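Local structure of voltage-sensor containing phosphatase (Ciona intestinalis, 3V0F) at residues Asp93-Pro98 with Gly172-Ser177; Val166-Gln171 with Asn313-Lys318; Pro197-Leu202 with Asn295-Glu300; Gln226-Arg231 with Lys271-Ser276. The protein probably removes phosphate from membrane phosphoinositides through a PTEN-like phosphatase and C2 module that is coupled to a voltage-sensing domain. The protein carries 1 engineered substitution. All coordinates share one frame; numbering follows the deposited sequence.

Contact 1: residues Asp93-Pro98 with Gly172-Ser177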
loop_
_atom_site.group_PDB
_atom_site.type_symbol
_atom_site.label_atom_id
_atom_site.label_comp_id
_atom_site.label_asym_id
_atom_site.label_seq_id
_atom_site.Cartn_x
_atom_site.Cartn_y
_atom_site.Cartn_z
ATOM N N ASP A 93 -3.732 -2.575 6.430
ATOM C CA ASP A 93 -4.617 -1.425 6.603
ATOM C C ASP A 93 -4.813 -0.719 5.259
ATOM O O ASP A 93 -3.902 -0.642 4.415
ATOM C CB ASP A 93 -4.026 -0.402 7.578
ATOM C CG ASP A 93 -3.850 -0.917 8.982
ATOM O OD1 ASP A 93 -4.458 -1.934 9.371
ATOM O OD2 ASP A 93 -3.101 -0.245 9.722
ATOM N N ASP A 94 -6.006 -0.171 5.072
ATOM C CA ASP A 94 -6.303 0.559 3.841
ATOM C C ASP A 94 -5.234 1.624 3.608
ATOM O O ASP A 94 -4.813 2.304 4.549
ATOM C CB ASP A 94 -7.694 1.202 3.946
ATOM C CG ASP A 94 -8.295 1.528 2.590
ATOM O OD1 ASP A 94 -9.458 1.987 2.567
ATOM O OD2 ASP A 94 -7.638 1.268 1.558
ATOM N N HIS A 95 -4.775 1.752 2.357
ATOM C CA HIS A 95 -3.769 2.768 1.965
ATOM C C HIS A 95 -2.413 2.537 2.602
ATOM O O HIS A 95 -1.582 3.447 2.681
ATOM C CB HIS A 95 -4.280 4.203 2.198
ATOM C CG HIS A 95 -5.625 4.437 1.606
ATOM N ND1 HIS A 95 -6.710 4.845 2.353
ATOM C CD2 HIS A 95 -6.078 4.246 0.347
ATOM C CE1 HIS A 95 -7.771 4.917 1.573
ATOM N NE2 HIS A 95 -7.414 4.577 0.350
ATOM N N ASN A 96 -2.183 1.293 2.992
ATOM C CA ASN A 96 -0.894 0.880 3.514
ATOM C C ASN A 96 -0.394 -0.353 2.773
ATOM O O ASN A 96 -0.919 -0.696 1.715
ATOM C CB ASN A 96 -1.004 0.729 5.045
ATOM C CG ASN A 96 -1.103 2.084 5.732
ATOM O OD1 ASN A 96 -0.089 2.738 5.954
ATOM N ND2 ASN A 96 -2.328 2.543 6.010
ATOM N N VAL A 97 0.657 -0.970 3.296
ATOM C CA VAL A 97 1.339 -2.080 2.633
ATOM C C VAL A 97 1.462 -3.252 3.596
ATOM O O VAL A 97 1.491 -3.055 4.811
ATOM C CB VAL A 97 2.763 -1.679 2.134
ATOM C CG1 VAL A 97 2.669 -0.720 0.976
ATOM C CG2 VAL A 97 3.627 -1.104 3.240
ATOM N N PRO A 98 1.584 -4.476 3.058
ATOM C CA PRO A 98 1.937 -5.619 3.903
ATOM C C PRO A 98 3.378 -5.479 4.360
ATOM O O PRO A 98 4.201 -4.857 3.673
ATOM C CB PRO A 98 1.807 -6.794 2.937
ATOM C CG PRO A 98 2.233 -6.222 1.618
ATOM C CD PRO A 98 1.579 -4.827 1.623
ATOM N N GLY A 172 -2.269 1.978 -11.290
ATOM C CA GLY A 172 -2.318 0.622 -10.770
ATOM C C GLY A 172 -2.743 0.520 -9.318
ATOM O O GLY A 172 -3.612 -0.288 -8.986
ATOM N N VAL A 173 -2.101 1.301 -8.445
ATOM C CA VAL A 173 -2.335 1.207 -6.999
ATOM C C VAL A 173 -2.677 2.589 -6.439
ATOM O O VAL A 173 -2.773 3.563 -7.195
ATOM C CB VAL A 173 -1.195 0.495 -6.243
ATOM C CG1 VAL A 173 -1.160 -0.986 -6.635
ATOM C CG2 VAL A 173 0.147 1.177 -6.462
ATOM N N GLU A 174 -2.844 2.678 -5.123
ATOM C CA GLU A 174 -3.366 3.908 -4.517
ATOM C C GLU A 174 -2.332 4.775 -3.822
ATOM O O GLU A 174 -2.581 5.971 -3.622
ATOM C CB GLU A 174 -4.525 3.616 -3.569
ATOM C CG GLU A 174 -5.787 3.256 -4.295
ATOM C CD GLU A 174 -6.960 3.075 -3.371
ATOM O OE1 GLU A 174 -8.066 3.467 -3.768
ATOM O OE2 GLU A 174 -6.775 2.552 -2.247
ATOM N N THR A 175 -1.167 4.205 -3.486
ATOM C CA THR A 175 -0.150 4.953 -2.744
ATOM C C THR A 175 1.242 4.755 -3.314
ATOM O O THR A 175 1.506 3.809 -4.081
ATOM C CB THR A 175 -0.135 4.641 -1.221
ATOM O OG1 THR A 175 0.545 3.407 -1.004
ATOM C CG2 THR A 175 -1.540 4.576 -0.642
ATOM N N ALA A 176 2.130 5.676 -2.949
ATOM C CA ALA A 176 3.529 5.549 -3.353
ATOM C C ALA A 176 4.226 4.373 -2.665
ATOM O O ALA A 176 5.079 3.715 -3.271
ATOM C CB ALA A 176 4.280 6.851 -3.122
ATOM N N SER A 177 3.887 4.100 -1.402
ATOM C CA SER A 177 4.504 2.960 -0.697
ATOM C C SER A 177 4.061 1.653 -1.341
ATOM O O SER A 177 4.829 0.701 -1.380
ATOM C CB SER A 177 4.168 2.940 0.780
ATOM O OG SER A 177 4.706 4.028 1.475
HETATM O O HOH W 1 1.006 3.465 1.705
HETATM O O HOH W 2 -5.109 0.987 -0.560
HETATM O O HOH W 3 -9.284 4.943 -1.864
#
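T175 OG1 is held from two directions: it donates a 2.7 Å hydrogen bond to water 1 and accepts from the backbone N of Q178, the N-cap interaction that begins helix 176-191. Water 1 in turn donates to H95 O, so the cap is tied to the facing loop. With OG1 lodged between the backbone N and the carbonyl carbon (chi1 79°), T175 CG2 rests 3.5 Å from H95 O. Residues 93-98 probably correspond to the WPD loop of PTEN-type phosphatases, and a type II turn from D93 to N96 shapes the loop. Residues 172-177 run into the start of helix 176-191; E174 touches K130, in what is by family the phosphate-binding P-loop. In one of two modelled conformers, E174 reaches H95 with an extended chain. Its OE2 meets the imidazole at the ring edge, 3.2 Å from H95 CD2, whereas the angle to H95 NE2 is too poor for a hydrogen bond. Two waters make the polar link instead: water 2 lies 2.8 Å from E174 OE2 and accepts from H95 N, and water 3 joins E174 OE1 to H95 NE2. One face of the imidazole carries D94 OD2, 3.4 Å above the ring plane. Farther along, V97 CG1 packs 3.5 Å from S177 O and also touches S177 CB, while S177 OG turns to D312 beyond the contact.

Contact 2: residues Val166-Gln171 with Asn313-Lys318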
loop_
_atom_site.group_PDB
_atom_site.type_symbol
_atom_site.label_atom_id
_atom_site.label_comp_id
_atom_site.label_asym_id
_atom_site.label_seq_id
_atom_site.Cartn_x
_atom_site.Cartn_y
_atom_site.Cartn_z
ATOM N N VAL A 166 -6.225 10.397 -14.091
ATOM C CA VAL A 166 -5.390 11.562 -14.443
ATOM C C VAL A 166 -4.758 12.195 -13.193
ATOM O O VAL A 166 -3.775 12.921 -13.285
ATOM C CB VAL A 166 -6.168 12.660 -15.242
ATOM C CG1 VAL A 166 -6.642 12.122 -16.589
ATOM C CG2 VAL A 166 -7.309 13.235 -14.406
ATOM N N GLY A 167 -5.311 11.908 -12.022
ATOM C CA GLY A 167 -4.788 12.453 -10.765
ATOM C C GLY A 167 -3.590 11.704 -10.198
ATOM O O GLY A 167 -3.062 12.090 -9.157
ATOM N N ASP A 168 -3.171 10.632 -10.873
ATOM C CA ASP A 168 -2.018 9.823 -10.477
ATOM C C ASP A 168 -0.849 9.990 -11.423
ATOM O O ASP A 168 -1.027 10.174 -12.623
ATOM C CB ASP A 168 -2.399 8.349 -10.438
ATOM C CG ASP A 168 -3.020 7.945 -9.141
ATOM O OD1 ASP A 168 -2.563 8.444 -8.077
ATOM O OD2 ASP A 168 -3.937 7.088 -9.189
ATOM N N VAL A 169 0.353 9.892 -10.871
ATOM C CA VAL A 169 1.563 9.844 -11.677
ATOM C C VAL A 169 1.613 8.503 -12.419
ATOM O O VAL A 169 1.828 8.473 -13.635
ATOM C CB VAL A 169 2.836 10.053 -10.811
ATOM C CG1 VAL A 169 4.085 9.971 -11.674
ATOM C CG2 VAL A 169 2.785 11.382 -10.053
ATOM N N PHE A 170 1.443 7.406 -11.681
ATOM C CA PHE A 170 1.473 6.048 -12.237
ATOM C C PHE A 170 0.168 5.331 -11.969
ATOM O O PHE A 170 -0.462 5.558 -10.936
ATOM C CB PHE A 170 2.647 5.236 -11.657
ATOM C CG PHE A 170 3.982 5.877 -11.885
ATOM C CD1 PHE A 170 4.716 6.383 -10.825
ATOM C CD2 PHE A 170 4.487 5.993 -13.165
ATOM C CE1 PHE A 170 5.956 6.972 -11.043
ATOM C CE2 PHE A 170 5.713 6.587 -13.396
ATOM C CZ PHE A 170 6.448 7.079 -12.333
ATOM N N GLN A 171 -0.238 4.472 -12.907
ATOM C CA GLN A 171 -1.487 3.689 -12.791
ATOM C C GLN A 171 -1.276 2.372 -12.077
ATOM O O GLN A 171 -0.253 1.714 -12.265
ATOM C CB GLN A 171 -2.051 3.404 -14.186
ATOM C CG GLN A 171 -2.334 4.663 -15.013
ATOM C CD GLN A 171 -3.248 5.657 -14.302
ATOM O OE1 GLN A 171 -4.340 5.308 -13.850
ATOM N NE2 GLN A 171 -2.815 6.913 -14.235
ATOM N N ASN A 313 0.579 10.714 -0.150
ATOM C CA ASN A 313 -0.357 11.870 -0.161
ATOM C C ASN A 313 0.166 12.961 -1.096
ATOM O O ASN A 313 -0.565 13.358 -1.991
ATOM C CB ASN A 313 -0.766 12.408 1.220
ATOM C CG ASN A 313 -1.580 11.408 2.031
ATOM O OD1 ASN A 313 -2.175 10.477 1.487
ATOM N ND2 ASN A 313 -1.593 11.595 3.349
ATOM N N PRO A 314 1.444 13.396 -0.946
ATOM C CA PRO A 314 1.997 14.296 -1.959
ATOM C C PRO A 314 2.065 13.666 -3.349
ATOM O O PRO A 314 2.206 14.385 -4.327
ATOM C CB PRO A 314 3.395 14.613 -1.405
ATOM C CG PRO A 314 3.271 14.420 0.068
ATOM C CD PRO A 314 2.416 13.167 0.149
ATOM N N HIS A 315 1.982 12.343 -3.453
ATOM C CA HIS A 315 2.042 11.676 -4.744
ATOM C C HIS A 315 0.809 11.963 -5.596
ATOM O O HIS A 315 0.813 11.720 -6.800
ATOM C CB HIS A 315 2.260 10.172 -4.545
ATOM C CG HIS A 315 1.033 9.421 -4.127
ATOM N ND1 HIS A 315 0.443 9.561 -2.885
ATOM C CD2 HIS A 315 0.304 8.495 -4.793
ATOM C CE1 HIS A 315 -0.607 8.755 -2.819
ATOM N NE2 HIS A 315 -0.719 8.110 -3.970
ATOM N N LYS A 316 -0.257 12.472 -4.975
ATOM C CA LYS A 316 -1.484 12.820 -5.700
ATOM C C LYS A 316 -1.365 14.208 -6.274
ATOM O O LYS A 316 -1.080 15.168 -5.554
ATOM C CB LYS A 316 -2.706 12.767 -4.773
ATOM C CG LYS A 316 -3.002 11.424 -4.090
ATOM C CD LYS A 316 -3.239 10.249 -5.034
ATOM C CE LYS A 316 -4.532 10.389 -5.831
ATOM N NZ LYS A 316 -4.827 9.118 -6.572
ATOM N N LYS A 317 -1.643 14.314 -7.567
ATOM C CA LYS A 317 -1.556 15.594 -8.272
ATOM C C LYS A 317 -2.426 16.689 -7.662
ATOM O O LYS A 317 -2.093 17.862 -7.806
ATOM C CB LYS A 317 -1.845 15.424 -9.766
ATOM C CG LYS A 317 -0.830 14.534 -10.474
ATOM C CD LYS A 317 -0.913 14.676 -11.997
ATOM C CE LYS A 317 0.036 13.720 -12.708
ATOM N NZ LYS A 317 0.100 13.989 -14.182
ATOM N N LYS A 318 -3.533 16.312 -7.010
ATOM C CA LYS A 318 -4.447 17.293 -6.389
ATOM C C LYS A 318 -3.759 18.067 -5.255
ATOM O O LYS A 318 -4.318 19.071 -4.798
ATOM C CB LYS A 318 -5.741 16.625 -5.879
ATOM C CG LYS A 318 -5.539 15.699 -4.673
ATOM C CD LYS A 318 -6.825 15.012 -4.221
ATOM C CE LYS A 318 -6.563 14.180 -2.974
ATOM N NZ LYS A 318 -7.819 13.532 -2.497
HETATM O O HOH W 4 -2.317 13.545 -15.427
HETATM O O HOH W 5 -4.849 13.736 -7.452
HETATM O O HOH W 6 0.099 9.326 -8.058
HETATM O O HOH W 7 -1.903 6.255 -6.480
#
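This is an interdomain contact in the PTEN-like architecture: V166-Q171, a loop of the phosphatase domain between helices 150-161 and 176-191, meets N313-K318, a loop of the C2 domain ahead of strand 328-335. It illustrates how two irregular loops can be joined with few direct bonds and several waters. D168 OD1 takes three donors. K316 NZ makes a 2.8 Å salt bridge to D168 OD1, approaching from above the carboxylate plane by 44°, and waters 6 and 7 each donate to the same oxygen. Three donors on one atom should disperse its negative charge. In the lysine chain, the bend at chi2 sets K316 CD over one face of the neighbouring H315 ring, toward its rim and 3.4 Å above its plane, and the bend at chi3 carries NZ on to D168. That ring is held at both nitrogens: H315 ND1 accepts from N313 N, which lies in the ring plane, and H315 NE2 bonds to E174 O, a pattern consistent with a proton on NE2. Water 6 knits the backbones as well, accepting from V169 N and donating to H315 O. The direct backbone link is K317 N to G167 O, 3.1 Å and fairly straight at 162°. K317 is different in character. Its extended chain runs along the facing backbone, with K317 CB and CG each 3.6 Å from G167 O, and its tip is linked by water to V166: K317 NZ donates to water 4, which donates at 2.7 Å to V166 O.

Contact 3: residues Pro197-Leu202 with Asn295-Glu300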
loop_
_atom_site.group_PDB
_atom_site.type_symbol
_atom_site.label_atom_id
_atom_site.label_comp_id
_atom_site.label_asym_id
_atom_site.label_seq_id
_atom_site.Cartn_x
_atom_site.Cartn_y
_atom_site.Cartn_z
ATOM N N PRO A 197 16.435 -9.971 2.307
ATOM C CA PRO A 197 17.846 -9.663 2.380
ATOM C C PRO A 197 18.361 -9.871 3.804
ATOM O O PRO A 197 17.562 -10.025 4.751
ATOM C CB PRO A 197 17.894 -8.170 2.017
ATOM C CG PRO A 197 16.604 -7.659 2.341
ATOM C CD PRO A 197 15.644 -8.761 2.033
ATOM N N PRO A 198 19.684 -9.846 3.975
ATOM C CA PRO A 198 20.234 -9.883 5.331
ATOM C C PRO A 198 19.628 -8.774 6.197
ATOM O O PRO A 198 19.466 -7.649 5.715
ATOM C CB PRO A 198 21.729 -9.626 5.097
ATOM C CG PRO A 198 21.977 -10.114 3.700
ATOM C CD PRO A 198 20.736 -9.773 2.944
ATOM N N MET A 199 19.267 -9.085 7.445
ATOM C CA MET A 199 18.646 -8.046 8.290
ATOM C C MET A 199 19.638 -6.931 8.570
ATOM O O MET A 199 20.813 -7.177 8.869
ATOM C CB MET A 199 18.047 -8.615 9.603
ATOM C CG MET A 199 17.557 -7.561 10.644
ATOM S SD MET A 199 16.306 -6.385 10.067
ATOM C CE MET A 199 14.835 -7.418 10.073
ATOM N N LYS A 200 19.155 -5.697 8.480
ATOM C CA LYS A 200 19.931 -4.514 8.826
ATOM C C LYS A 200 19.149 -3.625 9.780
ATOM O O LYS A 200 18.071 -3.122 9.440
ATOM C CB LYS A 200 20.326 -3.722 7.576
ATOM C CG LYS A 200 20.984 -2.375 7.881
ATOM C CD LYS A 200 21.860 -1.890 6.740
ATOM C CE LYS A 200 21.098 -0.958 5.808
ATOM N NZ LYS A 200 20.094 -1.647 4.930
ATOM N N LYS A 201 19.698 -3.422 10.971
ATOM C CA LYS A 201 19.029 -2.592 11.962
ATOM C C LYS A 201 19.572 -1.175 11.895
ATOM O O LYS A 201 20.731 -0.950 11.554
ATOM C CB LYS A 201 19.132 -3.226 13.349
ATOM C CG LYS A 201 18.665 -4.679 13.345
ATOM C CD LYS A 201 17.986 -5.123 14.622
ATOM C CE LYS A 201 17.528 -6.568 14.487
ATOM N NZ LYS A 201 16.923 -7.118 15.729
ATOM N N LEU A 202 18.688 -0.217 12.161
ATOM C CA LEU A 202 18.988 1.186 11.960
ATOM C C LEU A 202 18.407 2.019 13.084
ATOM O O LEU A 202 17.449 1.604 13.741
ATOM C CB LEU A 202 18.365 1.682 10.644
ATOM C CG LEU A 202 18.791 1.019 9.338
ATOM C CD1 LEU A 202 17.902 1.540 8.227
ATOM C CD2 LEU A 202 20.249 1.334 9.055
ATOM N N ASN A 295 11.700 -0.367 4.311
ATOM C CA ASN A 295 12.224 -1.531 5.019
ATOM C C ASN A 295 13.702 -1.321 5.314
ATOM O O ASN A 295 14.475 -0.995 4.408
ATOM C CB ASN A 295 12.043 -2.802 4.192
ATOM C CG ASN A 295 12.425 -4.039 4.961
ATOM O OD1 ASN A 295 13.598 -4.352 5.100
ATOM N ND2 ASN A 295 11.422 -4.750 5.468
ATOM N N THR A 296 14.092 -1.502 6.577
ATOM C CA THR A 296 15.441 -1.166 7.020
ATOM C C THR A 296 16.511 -1.957 6.252
ATOM O O THR A 296 17.613 -1.460 6.010
ATOM C CB THR A 296 15.638 -1.417 8.536
ATOM O OG1 THR A 296 15.440 -2.807 8.824
ATOM C CG2 THR A 296 14.674 -0.591 9.363
ATOM N N SER A 297 16.188 -3.185 5.866
ATOM C CA SER A 297 17.145 -4.061 5.177
ATOM C C SER A 297 17.320 -3.725 3.696
ATOM O O SER A 297 18.242 -4.242 3.044
ATOM C CB SER A 297 16.738 -5.526 5.354
ATOM O OG SER A 297 16.670 -5.860 6.731
ATOM N N LEU A 298 16.452 -2.866 3.166
ATOM C CA LEU A 298 16.540 -2.445 1.770
ATOM C C LEU A 298 17.068 -1.024 1.590
ATOM O O LEU A 298 17.210 -0.554 0.462
ATOM C CB LEU A 298 15.216 -2.700 1.047
ATOM C CG LEU A 298 15.025 -4.219 0.905
ATOM C CD1 LEU A 298 13.612 -4.513 0.466
ATOM C CD2 LEU A 298 16.046 -4.885 -0.042
ATOM N N VAL A 299 17.403 -0.381 2.704
ATOM C CA VAL A 299 18.059 0.923 2.728
ATOM C C VAL A 299 19.476 0.800 2.216
ATOM O O VAL A 299 20.180 -0.124 2.589
ATOM C CB VAL A 299 18.094 1.493 4.191
ATOM C CG1 VAL A 299 19.027 2.694 4.323
ATOM C CG2 VAL A 299 16.712 1.886 4.619
ATOM N N GLU A 300 19.872 1.732 1.356
ATOM C CA GLU A 300 21.237 1.792 0.849
ATOM C C GLU A 300 21.942 2.967 1.502
ATOM O O GLU A 300 21.451 4.103 1.483
ATOM C CB GLU A 300 21.254 1.940 -0.677
ATOM C CG GLU A 300 20.656 0.751 -1.439
ATOM C CD GLU A 300 21.645 -0.391 -1.655
ATOM O OE1 GLU A 300 21.201 -1.497 -2.036
ATOM O OE2 GLU A 300 22.863 -0.189 -1.451
HETATM O O HOH W 8 15.738 -8.571 6.293
HETATM O O HOH W 9 20.270 -6.034 3.665
#
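T296 and S297 meet K200 in the turn that leaves strand 290-295 of the C2 domain beta sandwich; K200 belongs to P197-L202, the link from the phosphatase helix 176-191 into strand 202-210. N295 prepares the turn, its OD1 accepting from S297 N in an Asx turn. T296 OG1 donates a 2.7 Å hydrogen bond to K200 O, nearly along the C=O axis, and also bonds to G268 N. T296 CB meanwhile packs 3.7 Å from L202 CD1, the two side chains running alongside one another, head to tail. S297 returns the grip on K200: its OG accepts from K200 N at 3.0 Å, while M199 SD lies 3.4 Å from S297 OG. Two waters reinforce this point, water 8 between P197 O and S297 OG, water 9 between P198 O and S297 O. L298 turns CD2 to P197 CG, roughly perpendicular to the proline. V299 brings CG2 to L202 CD1 beside F333, and offers its carbonyl to the lysine. In the conformer described, bends at chi3 (94°) and chi4 bring K200 NZ to two carbonyls of the turn, T296 O at 2.7 Å, in the carbonyl plane, and V299 O at 2.8 Å.

Contact 4: residues Gln226-Arg231 with Lys271-Ser276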
loop_
_atom_site.group_PDB
_atom_site.type_symbol
_atom_site.label_atom_id
_atom_site.label_comp_id
_atom_site.label_asym_id
_atom_site.label_seq_id
_atom_site.Cartn_x
_atom_site.Cartn_y
_atom_site.Cartn_z
ATOM N N GLN A 226 5.977 10.673 13.657
ATOM C CA GLN A 226 5.742 9.458 14.421
ATOM C C GLN A 226 6.362 8.298 13.666
ATOM O O GLN A 226 6.122 8.126 12.472
ATOM C CB GLN A 226 4.244 9.251 14.576
ATOM C CG GLN A 226 3.869 8.060 15.428
ATOM C CD GLN A 226 2.400 7.766 15.337
ATOM O OE1 GLN A 226 1.851 7.633 14.238
ATOM N NE2 GLN A 226 1.751 7.641 16.489
ATOM N N ILE A 227 7.168 7.498 14.357
ATOM C CA ILE A 227 7.701 6.277 13.780
ATOM C C ILE A 227 6.948 5.087 14.358
ATOM O O ILE A 227 6.835 4.937 15.580
ATOM C CB ILE A 227 9.212 6.130 14.085
ATOM C CG1 ILE A 227 9.958 7.380 13.602
ATOM C CG2 ILE A 227 9.790 4.858 13.448
ATOM C CD1 ILE A 227 11.481 7.317 13.803
ATOM N N VAL A 228 6.443 4.251 13.462
ATOM C CA VAL A 228 5.618 3.100 13.782
ATOM C C VAL A 228 6.318 1.820 13.329
ATOM O O VAL A 228 6.775 1.738 12.187
ATOM C CB VAL A 228 4.216 3.226 13.107
ATOM C CG1 VAL A 228 3.361 1.995 13.353
ATOM C CG2 VAL A 228 3.488 4.463 13.619
ATOM N N SER A 229 6.355 0.821 14.209
ATOM C CA SER A 229 6.958 -0.477 13.910
ATOM C C SER A 229 6.024 -1.533 14.464
ATOM O O SER A 229 5.649 -1.467 15.627
ATOM C CB SER A 229 8.331 -0.594 14.586
ATOM O OG SER A 229 8.881 -1.906 14.472
ATOM N N GLU A 230 5.644 -2.500 13.631
ATOM C CA GLU A 230 4.755 -3.590 14.066
ATOM C C GLU A 230 3.505 -3.055 14.773
ATOM O O GLU A 230 3.116 -3.523 15.859
ATOM C CB GLU A 230 5.514 -4.603 14.940
ATOM C CG GLU A 230 6.649 -5.320 14.206
ATOM C CD GLU A 230 7.379 -6.321 15.086
ATOM O OE1 GLU A 230 8.631 -6.343 15.045
ATOM O OE2 GLU A 230 6.705 -7.080 15.821
ATOM N N ARG A 231 2.908 -2.036 14.150
ATOM C CA ARG A 231 1.616 -1.458 14.564
ATOM C C ARG A 231 1.667 -0.729 15.908
ATOM O O ARG A 231 0.626 -0.518 16.537
ATOM C CB ARG A 231 0.478 -2.504 14.557
ATOM C CG ARG A 231 0.385 -3.315 13.271
ATOM C CD ARG A 231 -0.876 -4.186 13.208
ATOM N NE ARG A 231 -0.815 -5.114 12.078
ATOM C CZ ARG A 231 -1.154 -4.816 10.825
ATOM N NH1 ARG A 231 -1.597 -3.600 10.521
ATOM N NH2 ARG A 231 -1.040 -5.741 9.873
ATOM N N LYS A 271 6.959 2.557 9.313
ATOM C CA LYS A 271 6.011 3.535 8.799
ATOM C C LYS A 271 6.283 4.855 9.493
ATOM O O LYS A 271 6.357 4.903 10.721
ATOM C CB LYS A 271 4.595 3.053 9.079
ATOM C CG LYS A 271 3.492 4.000 8.658
ATOM C CD LYS A 271 2.119 3.482 9.147
ATOM C CE LYS A 271 0.999 4.244 8.530
ATOM N NZ LYS A 271 -0.284 3.666 8.968
ATOM N N VAL A 272 6.463 5.917 8.702
ATOM C CA VAL A 272 6.775 7.241 9.247
ATOM C C VAL A 272 5.635 8.175 8.876
ATOM O O VAL A 272 5.331 8.347 7.682
ATOM C CB VAL A 272 8.122 7.746 8.670
ATOM C CG1 VAL A 272 8.495 9.085 9.304
ATOM C CG2 VAL A 272 9.219 6.712 8.917
ATOM N N ARG A 273 4.998 8.764 9.889
ATOM C CA ARG A 273 3.833 9.622 9.686
ATOM C C ARG A 273 4.151 11.034 10.130
ATOM O O ARG A 273 4.699 11.237 11.213
ATOM C CB ARG A 273 2.637 9.104 10.505
ATOM C CG ARG A 273 2.183 7.695 10.123
ATOM C CD ARG A 273 1.055 7.169 11.026
ATOM N NE ARG A 273 -0.186 7.921 10.821
ATOM C CZ ARG A 273 -0.693 8.852 11.634
ATOM N NH1 ARG A 273 -0.093 9.175 12.777
ATOM N NH2 ARG A 273 -1.802 9.510 11.284
ATOM N N PHE A 274 3.780 12.008 9.313
ATOM C CA PHE A 274 3.970 13.421 9.666
ATOM C C PHE A 274 2.630 14.046 9.928
ATOM O O PHE A 274 1.735 13.934 9.093
ATOM C CB PHE A 274 4.721 14.163 8.552
ATOM C CG PHE A 274 6.139 13.693 8.400
ATOM C CD1 PHE A 274 6.413 12.550 7.671
ATOM C CD2 PHE A 274 7.186 14.382 8.997
ATOM C CE1 PHE A 274 7.718 12.092 7.535
ATOM C CE2 PHE A 274 8.504 13.925 8.865
ATOM C CZ PHE A 274 8.758 12.770 8.124
ATOM N N MET A 275 2.501 14.674 11.099
ATOM C CA MET A 275 1.264 15.353 11.490
ATOM C C MET A 275 1.528 16.843 11.606
ATOM O O MET A 275 2.685 17.282 11.736
ATOM C CB MET A 275 0.719 14.770 12.792
ATOM C CG MET A 275 0.413 13.280 12.708
ATOM S SD MET A 275 0.172 12.505 14.314
ATOM C CE MET A 275 1.882 12.302 14.773
ATOM N N SER A 276 0.450 17.617 11.556
ATOM C CA SER A 276 0.555 19.065 11.621
ATOM C C SER A 276 -0.499 19.650 12.540
ATOM O O SER A 276 -1.665 19.230 12.515
ATOM C CB SER A 276 0.373 19.671 10.233
ATOM O OG SER A 276 0.384 21.085 10.285
#
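Q226, K271 and R273 bury the most surface where strands 223-229 and 269-276 run antiparallel in the four-stranded sheet of the C2 domain. Q226 and R273 form a hydrogen-bonded pair, Q226 N to R273 O at 2.8 Å and R273 N to Q226 O at 2.9 Å, and their side chains leave the sheet on the same face, side by side and pointing the same way. Q226 keeps CG anti to its own nitrogen (chi1 -176°) and stays extended. R273 starts alongside its N and then bends at chi3, bringing NH1 back to the amide: R273 NH1 donates to Q226 OE1 at 2.9 Å. The oxygen lies near the guanidinium plane at its edge, yet the donor stands 42° above the amide carbonyl plane, the two flat groups being turned 55° apart. In one of its two conformers M275 CE touches Q226 CB. K271 is paired with V228 by a second set of backbone bonds, V228 N to K271 O at 2.8 Å; V228 CB meets K271 CB at 4.0 Å, and the straight lysine chain then leads off to D286. I227 and V272, on the other face, are buried beside L266 and F294. Because R273 NE also forms a salt bridge to D286, one carboxylate receives both basic side chains; it probably balances their charge, while Q226 OE1 supplies a neutral acceptor for NH1 of the guanidinium.

Contacts 1, 2 and 4 form a connected series across the two domains, whereas contact 3 stands apart. Contacts 1 and 2, with centres 13 Å apart, join where E174 O meets H315 NE2 at 2.9 Å, so the segment facing the probable WPD loop is itself tied to the C2 domain. Contact 4 also touches contact 1, through a weak N96 OD1 to K271 NZ approach of 3.2 Å and a long pair between D93 and R231. Contact 1 is probably close to the active site, since the side chain of D94 is about 3 Å from a bound phosphate ion, probably from the crystallisation liquor. Contact 3, about 28 Å from contact 2 between centres, sits where the chain enters the C2 domain.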